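Local coordinates for glucose import ATP-binding protein GlcV (Sulfolobus solfataricus, PDB 1OXX) that hydrolyses ATP to power glucose uptake as the energy-coupling subunit of the GlcSTUV ABC transporter, at residues A[152-155]-A[161-164]; A[211-216]-A[238-243]; A[312-317]-A[321-326]. The protein carries 1 engineered substitution. One frame throughout, in Å; residues are numbered along the deposited sequence. Where two conformers were deposited one is given.

Contact 1: A[152-155]-A[161-164]; sequences ARAL and LLLL
Where Ala154 and Leu155 touch Leu162 no flat side-chain group takes part, so no ring offers a face or an edge: three methyl groups meet instead. The one planar side-chain group nearby, the guanidinium of Arg153, is directed elsewhere, in a cation-pi contact with Trp91 and hydrogen bonds to the carbonyls of Trp91 and Ala92. CD1 of Leu162 does the touching from the strand. It lies 4.2 Å from CB of Ala154 and 4.4 Å from CD2 of Leu155, two methyls that stand 5.0 Å apart (Ala154 CB to Leu155 CD2), so that CD1 comes up against both of these consecutive residues. CB of Ala154 points toward the strand, whereas Leu155 reaches it with the end of its chain. In Leu162 the CG swings anti to the backbone N (chi1 -178°), which carries the branch across to the helix. The last turn of helix 143-155 is closed here by the bond from Leu155 N to Ala152 O, 3.1 Å. In the ABC-ATPase fold this helix begins within the signature motif (LSGGQ in the family, LSGAQ in this chain), and strand 161-165 is the Walker B strand that leads to Glu166, inferred to bind ATP. The contact thus packs the end of the signature helix on the strand after it. Val87 of strand 84-88 also touches Ala154, and Val186 and Leu190 of helix 176-190 touch Leu155. With only 84 Å² buried and apolar carbon on each side, dispersion and the exclusion of water are what this contact can contribute; such methyl contacts impose no bond direction, and with CA of Ala154 7.7 Å from CA of Leu162 the two elements are only lightly in touch here.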
ATOM      1  N   ALA A 152      18.812  -7.094  -7.115  1.00  4.92           N
ATOM      2  CA  ALA A 152      20.248  -6.936  -7.285  1.00  3.65           C
ATOM      3  C   ALA A 152      20.539  -5.876  -8.333  1.00  4.09           C
ATOM      4  O   ALA A 152      21.459  -5.062  -8.174  1.00  5.65           O
ATOM      5  CB  ALA A 152      20.847  -8.274  -7.702  1.00  3.68           C
ATOM      6  N   ARG A 153      19.809  -5.921  -9.438  1.00  4.65           N
ATOM      7  CA  ARG A 153      19.958  -4.899 -10.480  1.00  7.43           C
ATOM      8  C   ARG A 153      19.735  -3.492  -9.910  1.00  6.40           C
ATOM      9  O   ARG A 153      20.467  -2.552 -10.224  1.00  7.68           O
ATOM     10  CB  ARG A 153      18.989  -5.177 -11.626  1.00  6.61           C
ATOM     11  CG  ARG A 153      19.097  -4.199 -12.738  1.00  8.77           C
ATOM     12  CD  ARG A 153      18.160  -4.474 -13.888  1.00 13.04           C
ATOM     13  NE  ARG A 153      16.775  -4.504 -13.470  1.00 10.71           N
ATOM     14  CZ  ARG A 153      15.771  -4.846 -14.258  1.00 10.15           C
ATOM     15  NH1 ARG A 153      16.012  -5.222 -15.510  1.00  8.31           N
ATOM     16  NH2 ARG A 153      14.535  -4.859 -13.788  1.00  9.92           N
ATOM     17  N   ALA A 154      18.714  -3.348  -9.073  1.00  3.39           N
ATOM     18  CA  ALA A 154      18.407  -2.060  -8.441  1.00  4.64           C
ATOM     19  C   ALA A 154      19.467  -1.583  -7.467  1.00  8.12           C
ATOM     20  O   ALA A 154      19.593  -0.375  -7.256  1.00  8.47           O
ATOM     21  CB  ALA A 154      17.100  -2.149  -7.729  1.00  7.65           C
ATOM     22  N   LEU A 155      20.222  -2.507  -6.874  1.00  4.78           N
ATOM     23  CA  LEU A 155      21.180  -2.199  -5.804  1.00  4.55           C
ATOM     24  C   LEU A 155      22.634  -2.133  -6.250  1.00  4.27           C
ATOM     25  O   LEU A 155      23.525  -1.754  -5.494  1.00  6.21           O
ATOM     26  CB  LEU A 155      21.064  -3.265  -4.719  1.00  6.65           C
ATOM     27  CG  LEU A 155      19.710  -3.332  -4.029  1.00  6.80           C
ATOM     28  CD1 LEU A 155      19.702  -4.507  -3.069  1.00 10.86           C
ATOM     29  CD2 LEU A 155      19.414  -2.053  -3.307  1.00  9.81           C
ATOM     30  N   LEU A 161      18.328   5.786  -2.474  1.00  4.21           N
ATOM     31  CA  LEU A 161      16.877   5.705  -2.481  1.00  4.99           C
ATOM     32  C   LEU A 161      16.454   4.465  -3.251  1.00  4.60           C
ATOM     33  O   LEU A 161      16.910   4.229  -4.366  1.00  7.29           O
ATOM     34  CB  LEU A 161      16.313   6.946  -3.163  1.00  4.74           C
ATOM     35  CG  LEU A 161      14.812   7.005  -3.429  1.00  7.39           C
ATOM     36  CD1 LEU A 161      14.022   6.930  -2.109  1.00  6.44           C
ATOM     37  CD2 LEU A 161      14.463   8.275  -4.216  1.00 10.66           C
ATOM     38  N   LEU A 162      15.601   3.663  -2.635  1.00  5.34           N
ATOM     39  CA  LEU A 162      15.055   2.484  -3.279  1.00  7.96           C
ATOM     40  C   LEU A 162      13.572   2.749  -3.525  1.00  7.00           C
ATOM     41  O   LEU A 162      12.842   3.044  -2.594  1.00  6.93           O
ATOM     42  CB  LEU A 162      15.222   1.264  -2.386  1.00  8.16           C
ATOM     43  CG  LEU A 162      14.735  -0.071  -2.963  1.00 10.34           C
ATOM     44  CD1 LEU A 162      15.464  -0.410  -4.264  1.00 10.91           C
ATOM     45  CD2 LEU A 162      14.922  -1.185  -1.920  1.00 12.41           C
ATOM     46  N   LEU A 163      13.159   2.633  -4.778  1.00  4.62           N
ATOM     47  CA  LEU A 163      11.787   2.906  -5.205  1.00  2.85           C
ATOM     48  C   LEU A 163      11.134   1.595  -5.636  1.00  6.01           C
ATOM     49  O   LEU A 163      11.651   0.910  -6.505  1.00  6.91           O
ATOM     50  CB  LEU A 163      11.779   3.856  -6.390  1.00  5.72           C
ATOM     51  CG  LEU A 163      12.455   5.202  -6.208  1.00  8.07           C
ATOM     52  CD1 LEU A 163      12.407   6.080  -7.480  1.00 12.15           C
ATOM     53  CD2 LEU A 163      11.786   5.948  -5.061  1.00  8.84           C
ATOM     54  N   LEU A 164       9.985   1.289  -5.050  1.00  4.80           N
ATOM     55  CA  LEU A 164       9.257   0.053  -5.311  1.00  6.46           C
ATOM     56  C   LEU A 164       7.843   0.395  -5.763  1.00  7.23           C
ATOM     57  O   LEU A 164       7.115   1.100  -5.078  1.00  8.66           O
ATOM     58  CB  LEU A 164       9.183  -0.793  -4.049  1.00  7.29           C
ATOM     59  CG  LEU A 164      10.497  -1.136  -3.348  0.50 11.27           C
ATOM     60  CD1 LEU A 164      10.215  -1.822  -2.009  0.50 10.17           C
ATOM     61  CD2 LEU A 164      11.403  -1.993  -4.220  0.50 14.89           C
TER

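Contact 2: A[211-216]-A[238-243]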
ATOM      1  N   VAL A 211       2.802   6.543   5.895  1.00  6.24           N
ATOM      2  CA  VAL A 211       2.118   6.368   4.627  1.00  6.86           C
ATOM      3  C   VAL A 211       1.235   7.546   4.304  1.00  6.49           C
ATOM      4  O   VAL A 211       0.603   8.135   5.185  1.00  7.02           O
ATOM      5  CB  VAL A 211       1.189   5.140   4.659  1.00  8.86           C
ATOM      6  CG1 VAL A 211       0.645   4.688   6.040  0.50  9.89           C
ATOM      7  CG2 VAL A 211       0.413   4.840   3.351  0.50  1.40           C
ATOM      8  N   GLY A 212       1.226   7.908   3.026  1.00  5.82           N
ATOM      9  CA  GLY A 212       0.318   8.903   2.528  1.00  6.03           C
ATOM     10  C   GLY A 212      -0.713   8.219   1.651  1.00  6.68           C
ATOM     11  O   GLY A 212      -0.423   7.238   0.944  1.00  7.64           O
ATOM     12  N   VAL A 213      -1.936   8.713   1.716  1.00  5.50           N
ATOM     13  CA  VAL A 213      -3.005   8.161   0.917  1.00  4.64           C
ATOM     14  C   VAL A 213      -3.437   9.162  -0.139  1.00  5.28           C
ATOM     15  O   VAL A 213      -3.790  10.308   0.167  1.00  7.64           O
ATOM     16  CB  VAL A 213      -4.196   7.800   1.795  1.00  7.07           C
ATOM     17  CG1 VAL A 213      -5.276   7.157   0.964  1.00  7.63           C
ATOM     18  CG2 VAL A 213      -3.738   6.878   2.909  1.00 10.60           C
ATOM     19  N   LEU A 214      -3.423   8.706  -1.384  1.00  5.61           N
ATOM     20  CA  LEU A 214      -3.769   9.528  -2.536  1.00  5.21           C
ATOM     21  C   LEU A 214      -5.180   9.215  -3.046  1.00 10.16           C
ATOM     22  O   LEU A 214      -5.459   8.069  -3.402  1.00 13.91           O
ATOM     23  CB  LEU A 214      -2.791   9.255  -3.683  1.00  9.52           C
ATOM     24  CG  LEU A 214      -1.617  10.224  -3.871  0.50 25.06           C
ATOM     25  CD1 LEU A 214      -1.368  11.050  -2.623  0.50 22.35           C
ATOM     26  CD2 LEU A 214      -0.344   9.504  -4.316  0.50 20.07           C
ATOM     27  N   VAL A 215      -6.043  10.228  -3.091  1.00  9.03           N
ATOM     28  CA  VAL A 215      -7.394  10.072  -3.627  1.00  9.59           C
ATOM     29  C   VAL A 215      -7.632  11.206  -4.622  1.00  7.67           C
ATOM     30  O   VAL A 215      -7.468  12.365  -4.288  1.00  9.79           O
ATOM     31  CB  VAL A 215      -8.466  10.120  -2.532  1.00  9.65           C
ATOM     32  CG1 VAL A 215      -9.871  10.007  -3.134  1.00 12.45           C
ATOM     33  CG2 VAL A 215      -8.245   9.014  -1.496  1.00 12.66           C
ATOM     34  N   LYS A 216      -7.999  10.840  -5.845  1.00 15.89           N
ATOM     35  CA  LYS A 216      -8.246  11.813  -6.905  1.00 12.63           C
ATOM     36  C   LYS A 216      -7.072  12.776  -7.090  1.00  9.86           C
ATOM     37  O   LYS A 216      -7.263  13.961  -7.339  1.00 17.22           O
ATOM     38  CB  LYS A 216      -9.537  12.582  -6.632  1.00 20.16           C
ATOM     39  N   ALA A 238     -10.476   4.704   5.025  1.00  4.40           N
ATOM     40  CA  ALA A 238     -10.683   3.533   5.864  1.00  6.02           C
ATOM     41  C   ALA A 238     -10.624   2.251   5.058  1.00  5.99           C
ATOM     42  O   ALA A 238     -10.040   1.268   5.503  1.00  6.43           O
ATOM     43  CB  ALA A 238     -12.011   3.621   6.569  1.00  7.50           C
ATOM     44  N   SER A 239     -11.253   2.256   3.886  1.00  5.55           N
ATOM     45  CA  SER A 239     -11.304   1.069   3.036  1.00  7.27           C
ATOM     46  C   SER A 239     -10.019   0.825   2.253  1.00  5.26           C
ATOM     47  O   SER A 239      -9.695  -0.305   1.917  1.00  8.14           O
ATOM     48  CB  SER A 239     -12.491   1.164   2.085  1.00  9.66           C
ATOM     49  OG  SER A 239     -12.270   2.103   1.059  1.00 12.84           O
ATOM     50  N   LEU A 240      -9.274   1.880   1.963  1.00  7.13           N
ATOM     51  CA  LEU A 240      -8.016   1.705   1.251  1.00  7.54           C
ATOM     52  C   LEU A 240      -6.973   0.991   2.115  1.00  8.76           C
ATOM     53  O   LEU A 240      -6.132   0.219   1.597  1.00  9.42           O
ATOM     54  CB  LEU A 240      -7.480   3.055   0.758  1.00  5.47           C
ATOM     55  CG  LEU A 240      -8.182   3.570  -0.483  1.00  9.79           C
ATOM     56  CD1 LEU A 240      -7.935   5.066  -0.687  1.00 10.53           C
ATOM     57  CD2 LEU A 240      -7.733   2.743  -1.697  1.00 12.45           C
ATOM     58  N   ILE A 241      -7.011   1.251   3.423  1.00  5.86           N
ATOM     59  CA  ILE A 241      -6.017   0.696   4.325  1.00  5.15           C
ATOM     60  C   ILE A 241      -6.380  -0.691   4.859  1.00  5.39           C
ATOM     61  O   ILE A 241      -5.537  -1.348   5.451  1.00  7.74           O
ATOM     62  CB  ILE A 241      -5.722   1.707   5.469  1.00  9.09           C
ATOM     63  CG1 ILE A 241      -4.490   1.304   6.296  1.00 12.01           C
ATOM     64  CG2 ILE A 241      -6.923   1.859   6.351  1.00 10.48           C
ATOM     65  CD1 ILE A 241      -3.173   1.621   5.636  1.00 15.12           C
ATOM     66  N   GLY A 242      -7.623  -1.130   4.644  1.00  6.21           N
ATOM     67  CA  GLY A 242      -8.056  -2.445   5.094  1.00  7.44           C
ATOM     68  C   GLY A 242      -9.537  -2.681   4.889  1.00  6.86           C
ATOM     69  O   GLY A 242     -10.291  -1.745   4.620  1.00  6.67           O
ATOM     70  N   GLU A 243      -9.961  -3.928   5.056  1.00  8.16           N
ATOM     71  CA  GLU A 243     -11.368  -4.272   4.924  1.00  9.06           C
ATOM     72  C   GLU A 243     -12.211  -3.538   5.937  1.00  3.94           C
ATOM     73  O   GLU A 243     -11.833  -3.382   7.104  1.00  6.79           O
ATOM     74  CB  GLU A 243     -11.586  -5.778   5.111  1.00  9.72           C
ATOM     75  CG  GLU A 243     -10.939  -6.619   4.035  1.00 12.15           C
ATOM     76  CD  GLU A 243     -11.517  -8.017   3.957  1.00 17.15           C
ATOM     77  OE1 GLU A 243     -11.807  -8.591   5.023  1.00 16.21           O
ATOM     78  OE2 GLU A 243     -11.674  -8.531   2.828  1.00 25.12           O
TER
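Strand 210-215 of the mixed sheet of the ATPase domain receives helix 235-241 here, through Val213 and Val215 on the strand and Leu240 on the helix. These valines are two residues apart and turn their side chains to the same face. CD1 of Leu240 comes in over them, 3.8 Å from CG1 of Val213 and 4.0 Å from CG2 of Val215, while those two valine methyls are themselves 4.3 Å apart (Val213 CG1 to Val215 CG2). The first torsion is nearly the same in the two valines (-177° in Val213), yet different branches serve: CG1 of Val213, anti to the backbone N, and CG2 of Val215, beside it. Leu240 crosses both at a slant. Strand 210-215 runs parallel to strand 33-37, which leads into the Walker A loop of this P-loop NTPase, and antiparallel to strand 218-223. Leu240 also packs on Pro39 of that loop, and its side chain is about 7 Å from that of Lys44, an inferred ATP-binding residue, which places the helix end near the probable nucleotide site. Leu228 of helix 225-230 touches Val213. At Gly242 the chain leaves the helix in an almost fully extended conformation (phi 173°), and Glu243 beyond it is hydrogen-bonded through OE1 to Tyr327 OH.

Contact 3: A[312-317]-A[321-326]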
ATOM      1  N   ARG A 312     -16.861 -16.467   6.089  1.00  3.71           N
ATOM      2  CA  ARG A 312     -17.183 -15.059   5.930  1.00  5.95           C
ATOM      3  C   ARG A 312     -18.693 -14.963   5.958  1.00  5.62           C
ATOM      4  O   ARG A 312     -19.376 -15.369   5.007  1.00  6.00           O
ATOM      5  CB  ARG A 312     -16.623 -14.533   4.614  1.00  6.00           C
ATOM      6  CG  ARG A 312     -16.713 -13.025   4.388  1.00  8.83           C
ATOM      7  CD  ARG A 312     -16.188 -12.672   3.002  1.00  9.48           C
ATOM      8  NE  ARG A 312     -16.018 -11.256   2.698  1.00 10.89           N
ATOM      9  CZ  ARG A 312     -16.983 -10.461   2.283  1.00 15.03           C
ATOM     10  NH1 ARG A 312     -18.217 -10.925   2.156  1.00 11.87           N
ATOM     11  NH2 ARG A 312     -16.709  -9.197   2.000  1.00 13.14           N
ATOM     12  N   ILE A 313     -19.216 -14.477   7.075  1.00  3.83           N
ATOM     13  CA  ILE A 313     -20.641 -14.410   7.287  1.00  3.32           C
ATOM     14  C   ILE A 313     -21.129 -13.000   7.024  1.00  3.54           C
ATOM     15  O   ILE A 313     -20.674 -12.052   7.672  1.00  4.72           O
ATOM     16  CB  ILE A 313     -21.006 -14.819   8.741  1.00  3.58           C
ATOM     17  CG1 ILE A 313     -20.414 -16.177   9.091  1.00 10.42           C
ATOM     18  CG2 ILE A 313     -22.501 -14.793   8.929  1.00  5.71           C
ATOM     19  CD1 ILE A 313     -20.618 -16.563  10.515  1.00 12.17           C
ATOM     20  N   THR A 314     -22.055 -12.852   6.089  1.00  4.60           N
ATOM     21  CA  THR A 314     -22.646 -11.568   5.774  1.00  3.86           C
ATOM     22  C   THR A 314     -24.055 -11.533   6.331  1.00  5.84           C
ATOM     23  O   THR A 314     -24.847 -12.456   6.081  1.00  5.26           O
ATOM     24  CB  THR A 314     -22.715 -11.359   4.260  1.00  6.26           C
ATOM     25  OG1 THR A 314     -21.390 -11.274   3.711  1.00  7.65           O
ATOM     26  CG2 THR A 314     -23.376 -10.022   3.957  1.00  7.62           C
ATOM     27  N   ILE A 315     -24.354 -10.496   7.103  1.00  6.51           N
ATOM     28  CA  ILE A 315     -25.682 -10.295   7.638  1.00  3.33           C
ATOM     29  C   ILE A 315     -26.225  -8.995   7.105  1.00  7.69           C
ATOM     30  O   ILE A 315     -25.484  -8.194   6.541  1.00  7.72           O
ATOM     31  CB  ILE A 315     -25.657 -10.226   9.183  1.00  4.03           C
ATOM     32  CG1 ILE A 315     -24.903  -8.997   9.667  1.00  8.40           C
ATOM     33  CG2 ILE A 315     -25.032 -11.465   9.770  1.00  8.90           C
ATOM     34  CD1 ILE A 315     -25.780  -7.869  10.079  1.00 19.27           C
ATOM     35  N   THR A 316     -27.529  -8.814   7.251  1.00  5.85           N
ATOM     36  CA  THR A 316     -28.128  -7.499   7.103  1.00  6.20           C
ATOM     37  C   THR A 316     -28.989  -7.302   8.327  1.00  9.02           C
ATOM     38  O   THR A 316     -29.404  -8.267   8.963  1.00  8.18           O
ATOM     39  CB  THR A 316     -29.027  -7.317   5.877  1.00  8.71           C
ATOM     40  OG1 THR A 316     -30.190  -8.135   6.012  1.00  9.83           O
ATOM     41  CG2 THR A 316     -28.339  -7.744   4.592  1.00  6.77           C
ATOM     42  N   PRO A 317     -29.249  -6.050   8.679  1.00  7.14           N
ATOM     43  CA  PRO A 317     -30.228  -5.791   9.727  1.00  5.81           C
ATOM     44  C   PRO A 317     -31.588  -6.188   9.214  1.00  9.76           C
ATOM     45  O   PRO A 317     -31.772  -6.327   7.995  1.00 11.08           O
ATOM     46  CB  PRO A 317     -30.177  -4.271   9.903  1.00  6.31           C
ATOM     47  CG  PRO A 317     -28.921  -3.851   9.274  1.00  8.83           C
ATOM     48  CD  PRO A 317     -28.671  -4.807   8.144  1.00  8.57           C
ATOM     49  N   GLU A 321     -31.174  -3.315   3.701  1.00  7.89           N
ATOM     50  CA  GLU A 321     -30.339  -4.067   2.772  1.00 10.86           C
ATOM     51  C   GLU A 321     -28.852  -3.795   3.002  1.00 10.20           C
ATOM     52  O   GLU A 321     -28.009  -4.325   2.270  1.00 10.32           O
ATOM     53  CB  GLU A 321     -30.722  -3.755   1.324  1.00 13.70           C
ATOM     54  CG  GLU A 321     -32.124  -4.235   0.986  1.00 17.43           C
ATOM     55  CD  GLU A 321     -32.530  -3.935  -0.444  1.00 38.26           C
ATOM     56  OE1 GLU A 321     -32.953  -2.791  -0.716  1.00 51.06           O
ATOM     57  OE2 GLU A 321     -32.437  -4.846  -1.294  1.00 56.90           O
ATOM     58  N   GLU A 322     -28.526  -2.996   4.013  1.00  7.66           N
ATOM     59  CA  GLU A 322     -27.122  -2.717   4.340  1.00 10.15           C
ATOM     60  C   GLU A 322     -26.484  -3.990   4.848  1.00 11.23           C
ATOM     61  O   GLU A 322     -27.122  -4.774   5.530  1.00 12.64           O
ATOM     62  CB  GLU A 322     -27.009  -1.622   5.394  1.00  8.88           C
ATOM     63  CG  GLU A 322     -27.578  -0.279   4.972  1.00  9.25           C
ATOM     64  CD  GLU A 322     -26.782   0.377   3.864  1.00 15.39           C
ATOM     65  OE1 GLU A 322     -27.284   0.470   2.724  1.00 24.80           O
ATOM     66  OE2 GLU A 322     -25.652   0.807   4.135  1.00 17.74           O
ATOM     67  N   GLU A 323     -25.222  -4.190   4.505  1.00 13.67           N
ATOM     68  CA  GLU A 323     -24.534  -5.423   4.876  1.00  9.99           C
ATOM     69  C   GLU A 323     -23.396  -5.229   5.862  1.00 12.03           C
ATOM     70  O   GLU A 323     -22.724  -4.194   5.890  1.00 10.24           O
ATOM     71  CB  GLU A 323     -23.955  -6.083   3.634  1.00 10.92           C
ATOM     72  CG  GLU A 323     -24.991  -6.547   2.626  1.00 17.02           C
ATOM     73  CD  GLU A 323     -24.376  -7.079   1.345  1.00 16.44           C
ATOM     74  OE1 GLU A 323     -23.138  -6.994   1.166  1.00 20.04           O
ATOM     75  OE2 GLU A 323     -25.144  -7.576   0.496  1.00 25.84           O
ATOM     76  N   ILE A 324     -23.191  -6.264   6.672  1.00  7.42           N
ATOM     77  CA  ILE A 324     -22.044  -6.362   7.546  1.00  7.71           C
ATOM     78  C   ILE A 324     -21.507  -7.786   7.402  1.00  5.47           C
ATOM     79  O   ILE A 324     -22.251  -8.782   7.533  1.00  7.09           O
ATOM     80  CB  ILE A 324     -22.401  -6.119   9.003  1.00  6.02           C
ATOM     81  CG1 ILE A 324     -22.767  -4.660   9.241  1.00 11.42           C
ATOM     82  CG2 ILE A 324     -21.249  -6.519   9.880  1.00 13.59           C
ATOM     83  CD1 ILE A 324     -23.178  -4.416  10.677  1.00 14.02           C
ATOM     84  N   PHE A 325     -20.224  -7.887   7.082  1.00  5.14           N
ATOM     85  CA  PHE A 325     -19.568  -9.186   7.099  1.00  6.99           C
ATOM     86  C   PHE A 325     -18.522  -9.262   8.191  1.00  6.41           C
ATOM     87  O   PHE A 325     -17.950  -8.247   8.643  1.00  7.04           O
ATOM     88  CB  PHE A 325     -18.963  -9.576   5.741  1.00  5.19           C
ATOM     89  CG  PHE A 325     -17.803  -8.730   5.311  1.00  9.24           C
ATOM     90  CD1 PHE A 325     -16.510  -9.079   5.640  1.00 10.59           C
ATOM     91  CD2 PHE A 325     -18.015  -7.574   4.589  1.00 11.43           C
ATOM     92  CE1 PHE A 325     -15.444  -8.272   5.249  1.00 13.77           C
ATOM     93  CE2 PHE A 325     -16.961  -6.772   4.204  1.00 15.71           C
ATOM     94  CZ  PHE A 325     -15.676  -7.133   4.531  1.00 13.22           C
ATOM     95  N   THR A 326     -18.296 -10.485   8.634  1.00  5.35           N
ATOM     96  CA  THR A 326     -17.299 -10.775   9.635  1.00  4.95           C
ATOM     97  C   THR A 326     -16.802 -12.202   9.394  1.00  6.13           C
ATOM     98  O   THR A 326     -17.388 -12.945   8.601  1.00  6.18           O
ATOM     99  CB  THR A 326     -17.891 -10.623  11.043  1.00  7.43           C
ATOM    100  OG1 THR A 326     -16.838 -10.706  12.007  1.00  7.73           O
ATOM    101  CG2 THR A 326     -18.798 -11.782  11.379  1.00 10.00           C
TER
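Strand segments 312-317 and 324-326 run antiparallel, their axes 4.6 Å apart, as the two arms of a beta hairpin in the C-terminal domain, whose family is grouped with the OB folds. Ile313 pairs with Thr326 and Ile315 with Ile324 in hydrogen-bonded pairs flanking the non-hydrogen-bonded pair Thr314-Phe325; the bond from Ile315 N to Ile324 O is 2.7 Å long and nearly straight, at 172°. On the face of Thr314 and Phe325, the extended side chain of Arg312 lays its guanidinium flat over the phenyl ring: the planes are 17° apart, Arg312 CZ is 3.7 Å from the Phe325 ring centroid, and NH2 sits over the ring centre. This is a stacked cation-pi contact. Phe325 CG lies between backbone N and carbonyl carbon (chi1 67°), which brings its ring alongside the strand to meet the arginine. With the ring of Phe325 cut back to an alanine, the Arg312 guanidinium would probably lose its aromatic platform and be freer to turn. CB of Phe325 also touches OG1 of Thr314 at 3.6 Å. On the other face Ile315 and Ile324 lie side by side, CG1 of Ile315 3.9 Å from CB of Ile324, with Leu283 and Val281 of strand 281-284 packing on them in turn. Glu323 sets its chain against CG2 of Thr314 and of Thr316 and sends its carboxylate to a salt bridge with Lys302. Toward the turn the carbonyl O of Glu322, buried and without a hydrogen-bond partner in the model, faces carbon instead: CB of Thr316 at 3.2 Å and CD of Pro317 at 3.0 Å.

How the contacts relate
From the N terminus the three contacts follow in series, with none nested in or crossing another. Contact 1 closes the five-residue connection from helix 143-155 to strand 161-165. Contact 2 closes a longer loop of 21 residues, through strand 218-223 and helix 225-230, and reaches the same six-stranded sheet, the centres of contacts 1 and 2 lying about 25 Å apart. Contact 3 closes the short three-residue turn of a hairpin in the C-terminal domain, its centre about 43 Å from that of contact 1 and on the opposite side of the chain's centre. Contacts 2 and 3 touch, bringing the end of helix 235-241 beside the hairpin: Glu243 OE1 packs 3.7 Å from Phe325 CE1.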